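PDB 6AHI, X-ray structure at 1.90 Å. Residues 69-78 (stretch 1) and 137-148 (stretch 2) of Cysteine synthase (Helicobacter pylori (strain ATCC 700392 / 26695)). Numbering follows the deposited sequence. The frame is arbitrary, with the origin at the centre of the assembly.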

ATOM      1  N   ILE A  69       0.442  11.840  22.798  1.00 55.22           N
ATOM      2  CA  ILE A  69      -0.854  11.351  22.314  1.00 55.16           C
ATOM      3  C   ILE A  69      -1.085   9.945  22.865  1.00 56.12           C
ATOM      4  O   ILE A  69      -0.227   9.079  22.666  1.00 54.55           O
ATOM      5  CB  ILE A  69      -0.921  11.287  20.776  1.00 54.42           C
ATOM      6  CG1 ILE A  69      -0.495  12.589  20.092  1.00 55.56           C
ATOM      7  CG2 ILE A  69      -2.319  10.845  20.353  1.00 52.71           C
ATOM      8  CD1 ILE A  69      -1.178  13.809  20.652  1.00 57.85           C
ATOM      9  N   ILE A  70      -2.252   9.732  23.495  1.00 57.87           N
ATOM     10  CA  ILE A  70      -2.703   8.422  23.963  1.00 59.66           C
ATOM     11  C   ILE A  70      -4.050   8.094  23.303  1.00 57.64           C
ATOM     12  O   ILE A  70      -4.947   8.903  23.353  1.00 59.10           O
ATOM     13  CB  ILE A  70      -2.843   8.424  25.494  1.00 64.56           C
ATOM     14  CG1 ILE A  70      -1.631   9.057  26.192  1.00 67.62           C
ATOM     15  CG2 ILE A  70      -3.130   7.021  26.009  1.00 65.75           C
ATOM     16  CD1 ILE A  70      -1.716   9.056  27.685  1.00 72.23           C
ATOM     17  N   GLU A  71      -4.203   6.888  22.745  1.00 55.44           N
ATOM     18  CA  GLU A  71      -5.478   6.463  22.154  1.00 56.15           C
ATOM     19  C   GLU A  71      -5.650   4.951  22.287  1.00 57.65           C
ATOM     20  O   GLU A  71      -4.729   4.197  21.990  1.00 56.23           O
ATOM     21  CB  GLU A  71      -5.556   6.914  20.694  1.00 54.34           C
ATOM     22  CG  GLU A  71      -6.895   6.672  20.020  1.00 56.14           C
ATOM     23  CD  GLU A  71      -8.115   7.382  20.596  1.00 58.79           C
ATOM     24  OE1 GLU A  71      -8.030   7.926  21.744  1.00 62.29           O
ATOM     25  OE2 GLU A  71      -9.171   7.380  19.897  1.00 56.18           O
ATOM     26  N   PRO A  72      -6.835   4.444  22.725  1.00 58.63           N
ATOM     27  CA  PRO A  72      -7.184   3.034  22.538  1.00 56.91           C
ATOM     28  C   PRO A  72      -7.585   2.794  21.074  1.00 53.05           C
ATOM     29  O   PRO A  72      -8.290   3.609  20.495  1.00 51.49           O
ATOM     30  CB  PRO A  72      -8.374   2.847  23.492  1.00 59.93           C
ATOM     31  CG  PRO A  72      -9.058   4.197  23.438  1.00 59.67           C
ATOM     32  CD  PRO A  72      -7.911   5.194  23.397  1.00 60.92           C
ATOM     33  N   THR A  73      -7.108   1.706  20.468  1.00 51.24           N
ATOM     34  CA  THR A  73      -7.384   1.455  19.047  1.00 49.99           C
ATOM     35  C   THR A  73      -7.249  -0.043  18.784  1.00 49.50           C
ATOM     36  O   THR A  73      -6.550  -0.723  19.474  1.00 51.40           O
ATOM     37  CB  THR A  73      -6.507   2.322  18.119  1.00 48.28           C
ATOM     38  OG1 THR A  73      -6.598   1.939  16.745  1.00 45.01           O
ATOM     39  CG2 THR A  73      -5.041   2.267  18.469  1.00 48.48           C
ATOM     40  N   ALA A  74      -8.005  -0.528  17.802  1.00 54.13           N
ATOM     41  CA  ALA A  74      -7.864  -1.879  17.268  1.00 55.55           C
ATOM     42  C   ALA A  74      -7.010  -1.837  15.992  1.00 52.05           C
ATOM     43  O   ALA A  74      -6.870  -2.864  15.328  1.00 54.30           O
ATOM     44  CB  ALA A  74      -9.232  -2.505  17.044  1.00 58.72           C
ATOM     45  N   GLY A  75      -6.431  -0.674  15.653  1.00 46.92           N
ATOM     46  CA  GLY A  75      -5.242  -0.688  14.794  1.00 45.58           C
ATOM     47  C   GLY A  75      -5.038   0.566  13.955  1.00 41.05           C
ATOM     48  O   GLY A  75      -3.974   1.236  14.082  1.00 40.02           O
ATOM     49  N   ASN A  76      -5.998   0.861  13.067  1.00 37.56           N
ATOM     50  CA  ASN A  76      -5.752   1.814  11.956  1.00 36.71           C
ATOM     51  C   ASN A  76      -5.591   3.236  12.497  1.00 35.71           C
ATOM     52  O   ASN A  76      -4.793   4.007  11.981  1.00 34.86           O
ATOM     53  CB  ASN A  76      -6.811   1.752  10.845  1.00 36.82           C
ATOM     54  CG  ASN A  76      -6.661   0.532   9.959  1.00 38.28           C
ATOM     55  OD1 ASN A  76      -5.543   0.071   9.731  1.00 38.17           O
ATOM     56  ND2 ASN A  76      -7.772  -0.023   9.496  1.00 33.97           N
ATOM     57  N   THR A  77      -6.362   3.594  13.523  1.00 35.33           N
ATOM     58  CA  THR A  77      -6.253   4.935  14.065  1.00 36.64           C
ATOM     59  C   THR A  77      -4.845   5.126  14.670  1.00 36.43           C
ATOM     60  O   THR A  77      -4.277   6.194  14.564  1.00 36.22           O
ATOM     61  CB  THR A  77      -7.391   5.235  15.056  1.00 41.12           C
ATOM     62  OG1 THR A  77      -8.615   5.316  14.316  1.00 39.87           O
ATOM     63  CG2 THR A  77      -7.176   6.542  15.786  1.00 43.61           C
ATOM     64  N   GLY A  78      -4.308   4.086  15.319  1.00 35.83           N
ATOM     65  CA  GLY A  78      -2.951   4.102  15.828  1.00 37.10           C
ATOM     66  C   GLY A  78      -1.908   4.316  14.748  1.00 36.13           C
ATOM     67  O   GLY A  78      -0.999   5.122  14.911  1.00 36.91           O
TER
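Stretch 2, residues 137-148: SIPDSYLPLQFE

How does the backbone of stretch 2 run against stretch 1? It pairs as a short parallel strand, Ser141 and Tyr142, beside the strand of residues 69-72, with Ile69 CA 5.0 Å from Tyr142 CA. Ile70 N donates a nearly straight hydrogen bond to Tyr142 O at 2.9 Å. One step on, Leu143 CA lies 3.4 Å from Ile70 O in a CA-H...O contact. Before the strand, Asp140 has positive phi and psi (58/44); after it, Pro144 (-57/-41) and Leu145 (44/72) turn the chain out of extended conformation.

What does that turn offer to stretch 1? It presents two consecutive backbone amides to one carboxylate. Leu145 N donates to Glu71 OE1 at 3.0 Å, with a bent angle of 135°, and Gln146 N donates to Glu71 OE2 at 2.9 Å, close to straight. Each carboxylate oxygen thus accepts a backbone N-H, and the buried Glu71 side chain ties the strand to the turn.

Where does Gln146 reach beyond this? Its CA-to-CB bond points toward stretch 1, and the side chain, with chi1 in p and chi2 in t, extends to the start of the helix, where Thr77 OG1 donates to Gln146 OE1 at a short 2.6 Å. The amide nitrogen at the same tip, Gln146 NE2, lies 3.4 Å from Pro72 O.

Which side chains pack in the remaining contact? Ile69 and Tyr142 share a face of the sheet, and Ile69 CD1 meets the edge of the tyrosine ring 3.8 Å from Tyr142 CD2. Ile70 CD1 packs 3.8 Å from Ile138 CD1, while Leu143 CD1 comes within 4.1 Å of both Ile70 CB and Pro72 CD. Farther along, Leu145 CD2 rests 4.1 Å from Pro72 CG, and the Phe147 ring turns its edge to Pro72 O, with CE2 4.2 Å from that oxygen.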

ATOM      1  N   SER A 137      -2.412  10.244  34.464  1.00 90.29           N
ATOM      2  CA  SER A 137      -1.126  10.029  35.151  1.00 92.07           C
ATOM      3  C   SER A 137       0.056  10.543  34.317  1.00 88.44           C
ATOM      4  O   SER A 137       1.197  10.428  34.756  1.00 87.31           O
ATOM      5  CB  SER A 137      -0.950   8.573  35.490  1.00 92.95           C
ATOM      6  OG  SER A 137      -1.090   7.768  34.333  1.00 90.97           O
ATOM      7  N   ILE A 138      -0.228  11.077  33.116  1.00 84.93           N
ATOM      8  CA  ILE A 138       0.784  11.647  32.203  1.00 82.34           C
ATOM      9  C   ILE A 138       0.494  13.135  32.003  1.00 82.60           C
ATOM     10  O   ILE A 138      -0.529  13.497  31.418  1.00 79.70           O
ATOM     11  CB  ILE A 138       0.812  10.873  30.869  1.00 78.42           C
ATOM     12  CG1 ILE A 138       1.321   9.445  31.084  1.00 79.05           C
ATOM     13  CG2 ILE A 138       1.624  11.612  29.809  1.00 75.10           C
ATOM     14  CD1 ILE A 138       1.345   8.599  29.841  1.00 74.54           C
ATOM     15  N   PRO A 139       1.365  14.049  32.503  1.00 85.30           N
ATOM     16  CA  PRO A 139       1.192  15.483  32.276  1.00 86.80           C
ATOM     17  C   PRO A 139       1.267  15.834  30.786  1.00 84.82           C
ATOM     18  O   PRO A 139       2.045  15.224  30.053  1.00 82.82           O
ATOM     19  CB  PRO A 139       2.370  16.127  33.016  1.00 89.60           C
ATOM     20  CG  PRO A 139       2.759  15.092  34.053  1.00 91.32           C
ATOM     21  CD  PRO A 139       2.524  13.766  33.363  1.00 88.00           C
ATOM     22  N   ASP A 140       0.440  16.796  30.364  1.00 87.80           N
ATOM     23  CA  ASP A 140       0.372  17.265  28.993  1.00 87.84           C
ATOM     24  C   ASP A 140       0.029  16.103  28.047  1.00 82.75           C
ATOM     25  O   ASP A 140       0.613  15.967  26.990  1.00 83.79           O
ATOM     26  CB  ASP A 140       1.689  17.942  28.609  1.00 92.53           C
ATOM     27  CG  ASP A 140       1.592  18.855  27.408  1.00 94.10           C
ATOM     28  OD1 ASP A 140       0.456  19.107  26.959  1.00 96.48           O
ATOM     29  OD2 ASP A 140       2.658  19.303  26.932  1.00 99.50           O
ATOM     30  N   SER A 141      -0.934  15.267  28.427  1.00 80.28           N
ATOM     31  CA  SER A 141      -1.409  14.192  27.538  1.00 76.80           C
ATOM     32  C   SER A 141      -2.556  14.708  26.666  1.00 73.05           C
ATOM     33  O   SER A 141      -3.181  15.719  26.947  1.00 75.65           O
ATOM     34  CB  SER A 141      -1.821  12.952  28.316  1.00 78.03           C
ATOM     35  OG  SER A 141      -2.799  13.236  29.311  1.00 78.32           O
ATOM     36  N   TYR A 142      -2.845  13.979  25.599  1.00 69.46           N
ATOM     37  CA  TYR A 142      -4.022  14.248  24.818  1.00 68.17           C
ATOM     38  C   TYR A 142      -4.647  12.910  24.430  1.00 64.05           C
ATOM     39  O   TYR A 142      -3.979  12.051  23.887  1.00 62.41           O
ATOM     40  CB  TYR A 142      -3.700  15.153  23.636  1.00 67.46           C
ATOM     41  CG  TYR A 142      -4.851  15.278  22.681  1.00 69.93           C
ATOM     42  CD1 TYR A 142      -5.998  15.970  23.029  1.00 73.87           C
ATOM     43  CD2 TYR A 142      -4.813  14.655  21.450  1.00 68.19           C
ATOM     44  CE1 TYR A 142      -7.059  16.091  22.145  1.00 73.61           C
ATOM     45  CE2 TYR A 142      -5.863  14.768  20.552  1.00 70.69           C
ATOM     46  CZ  TYR A 142      -6.999  15.469  20.913  1.00 71.79           C
ATOM     47  OH  TYR A 142      -8.035  15.557  20.036  1.00 75.29           O
ATOM     48  N   LEU A 143      -5.925  12.760  24.779  1.00 65.39           N
ATOM     49  CA  LEU A 143      -6.670  11.508  24.660  1.00 66.90           C
ATOM     50  C   LEU A 143      -7.870  11.789  23.759  1.00 64.96           C
ATOM     51  O   LEU A 143      -8.913  12.255  24.227  1.00 66.56           O
ATOM     52  CB  LEU A 143      -7.065  11.027  26.064  1.00 70.27           C
ATOM     53  CG  LEU A 143      -7.727   9.646  26.184  1.00 72.04           C
ATOM     54  CD1 LEU A 143      -6.904   8.534  25.541  1.00 71.87           C
ATOM     55  CD2 LEU A 143      -7.995   9.307  27.651  1.00 76.28           C
ATOM     56  N   PRO A 144      -7.748  11.568  22.431  1.00 60.78           N
ATOM     57  CA  PRO A 144      -8.821  11.914  21.504  1.00 59.45           C
ATOM     58  C   PRO A 144     -10.156  11.240  21.855  1.00 60.79           C
ATOM     59  O   PRO A 144     -11.195  11.886  21.758  1.00 63.91           O
ATOM     60  CB  PRO A 144      -8.339  11.414  20.133  1.00 56.70           C
ATOM     61  CG  PRO A 144      -6.842  11.264  20.275  1.00 57.24           C
ATOM     62  CD  PRO A 144      -6.573  11.008  21.746  1.00 59.39           C
ATOM     63  N   LEU A 145     -10.107   9.961  22.252  1.00 60.42           N
ATOM     64  CA  LEU A 145     -11.304   9.097  22.371  1.00 59.43           C
ATOM     65  C   LEU A 145     -12.189   9.299  21.146  1.00 56.57           C
ATOM     66  O   LEU A 145     -13.234   9.943  21.228  1.00 54.74           O
ATOM     67  CB  LEU A 145     -12.046   9.396  23.674  1.00 63.10           C
ATOM     68  CG  LEU A 145     -11.287   8.939  24.918  1.00 65.26           C
ATOM     69  CD1 LEU A 145     -11.980   9.402  26.202  1.00 68.56           C
ATOM     70  CD2 LEU A 145     -11.111   7.422  24.922  1.00 64.51           C
ATOM     71  N   GLN A 146     -11.701   8.766  20.023  1.00 51.53           N
ATOM     72  CA  GLN A 146     -12.331   8.898  18.729  1.00 51.97           C
ATOM     73  C   GLN A 146     -13.807   8.471  18.808  1.00 49.50           C
ATOM     74  O   GLN A 146     -14.649   9.034  18.123  1.00 45.44           O
ATOM     75  CB  GLN A 146     -11.571   8.075  17.673  1.00 50.84           C
ATOM     76  CG  GLN A 146     -11.747   6.563  17.825  1.00 53.79           C
ATOM     77  CD  GLN A 146     -10.714   5.761  17.072  1.00 58.12           C
ATOM     78  OE1 GLN A 146     -10.663   5.806  15.839  1.00 58.49           O
ATOM     79  NE2 GLN A 146      -9.885   5.013  17.802  1.00 60.95           N
ATOM     80  N   PHE A 147     -14.109   7.477  19.652  1.00 53.53           N
ATOM     81  CA  PHE A 147     -15.438   6.852  19.693  1.00 56.91           C
ATOM     82  C   PHE A 147     -16.494   7.804  20.271  1.00 56.34           C
ATOM     83  O   PHE A 147     -17.680   7.566  20.087  1.00 54.21           O
ATOM     84  CB  PHE A 147     -15.388   5.521  20.441  1.00 65.55           C
ATOM     85  CG  PHE A 147     -14.486   4.525  19.770  1.00 72.82           C
ATOM     86  CD1 PHE A 147     -14.851   3.931  18.565  1.00 73.49           C
ATOM     87  CD2 PHE A 147     -13.228   4.258  20.296  1.00 81.20           C
ATOM     88  CE1 PHE A 147     -13.988   3.052  17.925  1.00 76.48           C
ATOM     89  CE2 PHE A 147     -12.371   3.369  19.662  1.00 85.44           C
ATOM     90  CZ  PHE A 147     -12.752   2.770  18.475  1.00 82.99           C
ATOM     91  N   GLU A 148     -16.083   8.897  20.925  1.00 56.07           N
ATOM     92  CA  GLU A 148     -17.056   9.878  21.413  1.00 57.61           C
ATOM     93  C   GLU A 148     -16.683  11.310  21.007  1.00 54.48           C
ATOM     94  O   GLU A 148     -17.454  12.226  21.240  1.00 55.05           O
ATOM     95  CB  GLU A 148     -17.228   9.760  22.929  1.00 60.60           C
ATOM     96  CG  GLU A 148     -15.940   9.869  23.726  1.00 63.72           C
ATOM     97  CD  GLU A 148     -16.143   9.945  25.238  1.00 70.30           C
ATOM     98  OE1 GLU A 148     -17.167   9.427  25.732  1.00 73.81           O
ATOM     99  OE2 GLU A 148     -15.288  10.532  25.931  1.00 71.27           O
TER